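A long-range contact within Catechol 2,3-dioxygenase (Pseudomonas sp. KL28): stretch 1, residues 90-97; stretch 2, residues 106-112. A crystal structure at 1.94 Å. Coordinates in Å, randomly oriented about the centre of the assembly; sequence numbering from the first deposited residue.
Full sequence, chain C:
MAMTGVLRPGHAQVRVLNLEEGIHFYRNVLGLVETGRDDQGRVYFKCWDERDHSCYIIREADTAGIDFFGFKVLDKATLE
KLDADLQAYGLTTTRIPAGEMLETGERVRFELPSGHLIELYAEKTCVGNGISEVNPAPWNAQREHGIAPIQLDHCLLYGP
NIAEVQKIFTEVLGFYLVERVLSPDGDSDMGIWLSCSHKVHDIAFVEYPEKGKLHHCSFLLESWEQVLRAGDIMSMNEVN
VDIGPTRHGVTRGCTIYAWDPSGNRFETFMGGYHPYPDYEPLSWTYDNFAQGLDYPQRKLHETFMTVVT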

# COMPACT_ATOMS: atom_id res chain seq x y z
N GLY C 90 -35.48 16.16 28.34
CA GLY C 90 -35.13 16.72 29.63
C GLY C 90 -33.82 17.50 29.66
O GLY C 90 -33.42 18.01 30.71
N LEU C 91 -33.14 17.59 28.52
CA LEU C 91 -31.88 18.30 28.44
C LEU C 91 -32.12 19.78 28.18
O LEU C 91 -33.03 20.15 27.44
CB LEU C 91 -31.00 17.72 27.33
CG LEU C 91 -30.50 16.28 27.52
CD1 LEU C 91 -29.86 15.78 26.24
CD2 LEU C 91 -29.51 16.22 28.67
N THR C 92 -31.31 20.62 28.80
CA THR C 92 -31.44 22.06 28.59
C THR C 92 -30.57 22.42 27.40
O THR C 92 -29.41 22.02 27.32
CB THR C 92 -30.96 22.83 29.82
OG1 THR C 92 -31.57 22.29 30.99
CG2 THR C 92 -31.32 24.30 29.69
N THR C 93 -31.13 23.18 26.46
CA THR C 93 -30.40 23.57 25.27
C THR C 93 -30.17 25.07 25.18
O THR C 93 -30.95 25.88 25.68
CB THR C 93 -31.14 23.12 23.99
OG1 THR C 93 -32.35 23.86 23.83
CG2 THR C 93 -31.47 21.64 24.06
N THR C 94 -29.07 25.43 24.52
CA THR C 94 -28.69 26.83 24.33
C THR C 94 -28.60 27.08 22.83
O THR C 94 -27.92 26.35 22.11
CB THR C 94 -27.32 27.11 24.95
OG1 THR C 94 -27.28 26.60 26.29
CG2 THR C 94 -27.05 28.61 24.97
N ARG C 95 -29.28 28.11 22.35
CA ARG C 95 -29.23 28.41 20.92
C ARG C 95 -28.22 29.51 20.61
O ARG C 95 -28.50 30.69 20.80
CB ARG C 95 -30.62 28.80 20.43
CG ARG C 95 -30.65 29.32 19.00
CD ARG C 95 -30.45 28.22 17.96
NE ARG C 95 -31.71 27.62 17.53
CZ ARG C 95 -32.35 26.66 18.19
NH1 ARG C 95 -31.86 26.17 19.32
NH2 ARG C 95 -33.50 26.18 17.70
N ILE C 96 -27.03 29.11 20.15
CA ILE C 96 -25.99 30.08 19.79
C ILE C 96 -26.38 30.72 18.47
O ILE C 96 -26.63 30.02 17.48
CB ILE C 96 -24.60 29.42 19.61
CG1 ILE C 96 -24.07 28.89 20.95
CG2 ILE C 96 -23.61 30.43 19.06
CD1 ILE C 96 -24.77 27.66 21.47
N PRO C 97 -26.44 32.06 18.42
CA PRO C 97 -26.81 32.78 17.19
C PRO C 97 -25.88 32.60 16.00
O PRO C 97 -24.68 32.37 16.14
CB PRO C 97 -26.90 34.23 17.66
CG PRO C 97 -25.89 34.28 18.78
CD PRO C 97 -26.16 33.00 19.52
N GLU C 106 -26.65 29.42 13.12
CA GLU C 106 -26.93 29.22 14.52
C GLU C 106 -26.86 27.73 14.80
O GLU C 106 -27.15 26.91 13.93
CB GLU C 106 -28.30 29.77 14.84
CG GLU C 106 -29.36 29.07 14.07
CD GLU C 106 -30.74 29.52 14.47
OE1 GLU C 106 -31.70 28.91 13.96
OE2 GLU C 106 -30.87 30.46 15.28
N ARG C 107 -26.47 27.40 16.03
CA ARG C 107 -26.33 26.01 16.45
C ARG C 107 -26.96 25.77 17.82
O ARG C 107 -27.04 26.67 18.65
CB ARG C 107 -24.85 25.64 16.51
CG ARG C 107 -23.92 26.69 15.91
CD ARG C 107 -22.71 26.92 16.79
NE ARG C 107 -22.18 28.27 16.63
CZ ARG C 107 -21.18 28.77 17.35
NH1 ARG C 107 -20.59 28.03 18.29
NH2 ARG C 107 -20.78 30.02 17.14
N VAL C 108 -27.39 24.54 18.04
CA VAL C 108 -28.01 24.15 19.31
C VAL C 108 -26.93 23.48 20.14
O VAL C 108 -26.33 22.49 19.70
CB VAL C 108 -29.15 23.15 19.07
CG1 VAL C 108 -29.92 22.92 20.35
CG2 VAL C 108 -30.07 23.67 17.98
N ARG C 109 -26.66 24.01 21.33
CA ARG C 109 -25.64 23.43 22.20
C ARG C 109 -26.22 22.95 23.52
O ARG C 109 -27.09 23.60 24.10
CB ARG C 109 -24.52 24.44 22.48
CG ARG C 109 -23.33 23.84 23.22
CD ARG C 109 -22.36 24.91 23.72
NE ARG C 109 -21.78 25.71 22.64
CZ ARG C 109 -20.98 26.75 22.84
NH1 ARG C 109 -20.66 27.12 24.07
NH2 ARG C 109 -20.49 27.43 21.81
N PHE C 110 -25.75 21.80 23.98
CA PHE C 110 -26.22 21.24 25.23
C PHE C 110 -25.07 20.52 25.92
O PHE C 110 -24.02 20.29 25.31
CB PHE C 110 -27.39 20.28 24.98
CG PHE C 110 -27.03 19.08 24.14
CD1 PHE C 110 -26.55 17.92 24.74
CD2 PHE C 110 -27.17 19.12 22.75
CE1 PHE C 110 -26.22 16.80 23.97
CE2 PHE C 110 -26.84 18.01 21.97
CZ PHE C 110 -26.36 16.85 22.58
N GLU C 111 -25.24 20.18 27.20
CA GLU C 111 -24.19 19.50 27.94
C GLU C 111 -24.62 18.07 28.25
O GLU C 111 -25.77 17.82 28.61
CB GLU C 111 -23.90 20.24 29.26
CG GLU C 111 -22.63 19.78 29.97
CD GLU C 111 -22.44 20.40 31.35
OE1 GLU C 111 -22.52 21.65 31.47
OE2 GLU C 111 -22.21 19.64 32.32
N LEU C 112 -23.69 17.14 28.08
CA LEU C 112 -23.96 15.74 28.34
C LEU C 112 -23.60 15.41 29.78
O LEU C 112 -22.91 16.18 30.46
CB LEU C 112 -23.13 14.85 27.40
CG LEU C 112 -23.53 14.67 25.93
CD1 LEU C 112 -22.45 13.84 25.23
CD2 LEU C 112 -24.88 13.98 25.81
O HOH W 1 -27.57 20.66 28.65
O HOH W 2 -22.48 30.46 14.89

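The two stretches pair as antiparallel strands, with an angle of 147° between their N-to-C directions and an axis separation of 4.6 Å at closest approach. Four backbone hydrogen bonds fix the register, and they come in two reciprocal pairs. Thr94 N donates to Arg109 O at 2.7 Å (N-H...O angle 156°), and Arg109 N donates to Thr94 O at 2.8 Å in a nearly straight bond of 174°. Two residues on in the first strand and two back in the second, Ile96 N donates to Arg107 O at 2.9 Å and Arg107 N to Ile96 O at 3.0 Å; the angles of 139° and 151° make the first of these the most bent of the four. The amide and carbonyl of all four residues are thereby satisfied across the contact.

Between the two pairs, Arg95 faces Val108 without hydrogen bonds, their CA atoms 4.7 Å apart. CA-H...O contacts supplement the ladder here: Arg95 CA lies 3.6 Å from Arg107 O, and Val108 CA lies 3.6 Å from Thr94 O. Both carbonyls already accept an amide proton, so these approaches are secondary.

Two waters add bridges between the stretches. Water 1 donates to Thr92 O at 2.6 Å and accepts from Glu111 N at 2.8 Å, linking backbone groups of the two stretches. Water 2 donates to Pro97 O at 3.2 Å and accepts from Arg107 NE at 2.8 Å, so this second bridge joins a backbone carbonyl to a guanidinium.

Each of the three arginines has an aliphatic carbon over one face of its guanidinium; Arg95 alone also forms a salt bridge across the contact. Arg95 NE forms this long salt bridge with Glu106 OE2, at 3.7 Å; the carboxylate oxygen sits at the guanidinium edge, near its plane, while Val108 CG2 covers one face, 3.4 Å from Arg95 NH1. Arg95 NH1 and NH2 find hydrogen bonds elsewhere in the structure, as do Arg107 NH1 and NH2 and Arg109 NE and NH2. The guanidinium groups of Arg107 and Arg109 each have a carbon of Ile96 over one face: its CG2 lies 3.4 Å from Arg107 CZ, and its CD1 lies over the Arg109 group while also approaching Arg109 CB to 3.4 Å. Ile96 is thus buried against both arginines, whose side chains share its face of the sheet.

The face carrying Thr93, Arg95, Val108 and Phe110 also has carbon-to-carbon contacts. Thr93 CB approaches Val108 CG1 to 3.8 Å; Thr93 OG1 is hydrogen-bonded elsewhere in the structure. Beyond it, Leu91 CD1 meets Phe110 CD1 at 4.2 Å, oblique to the ring.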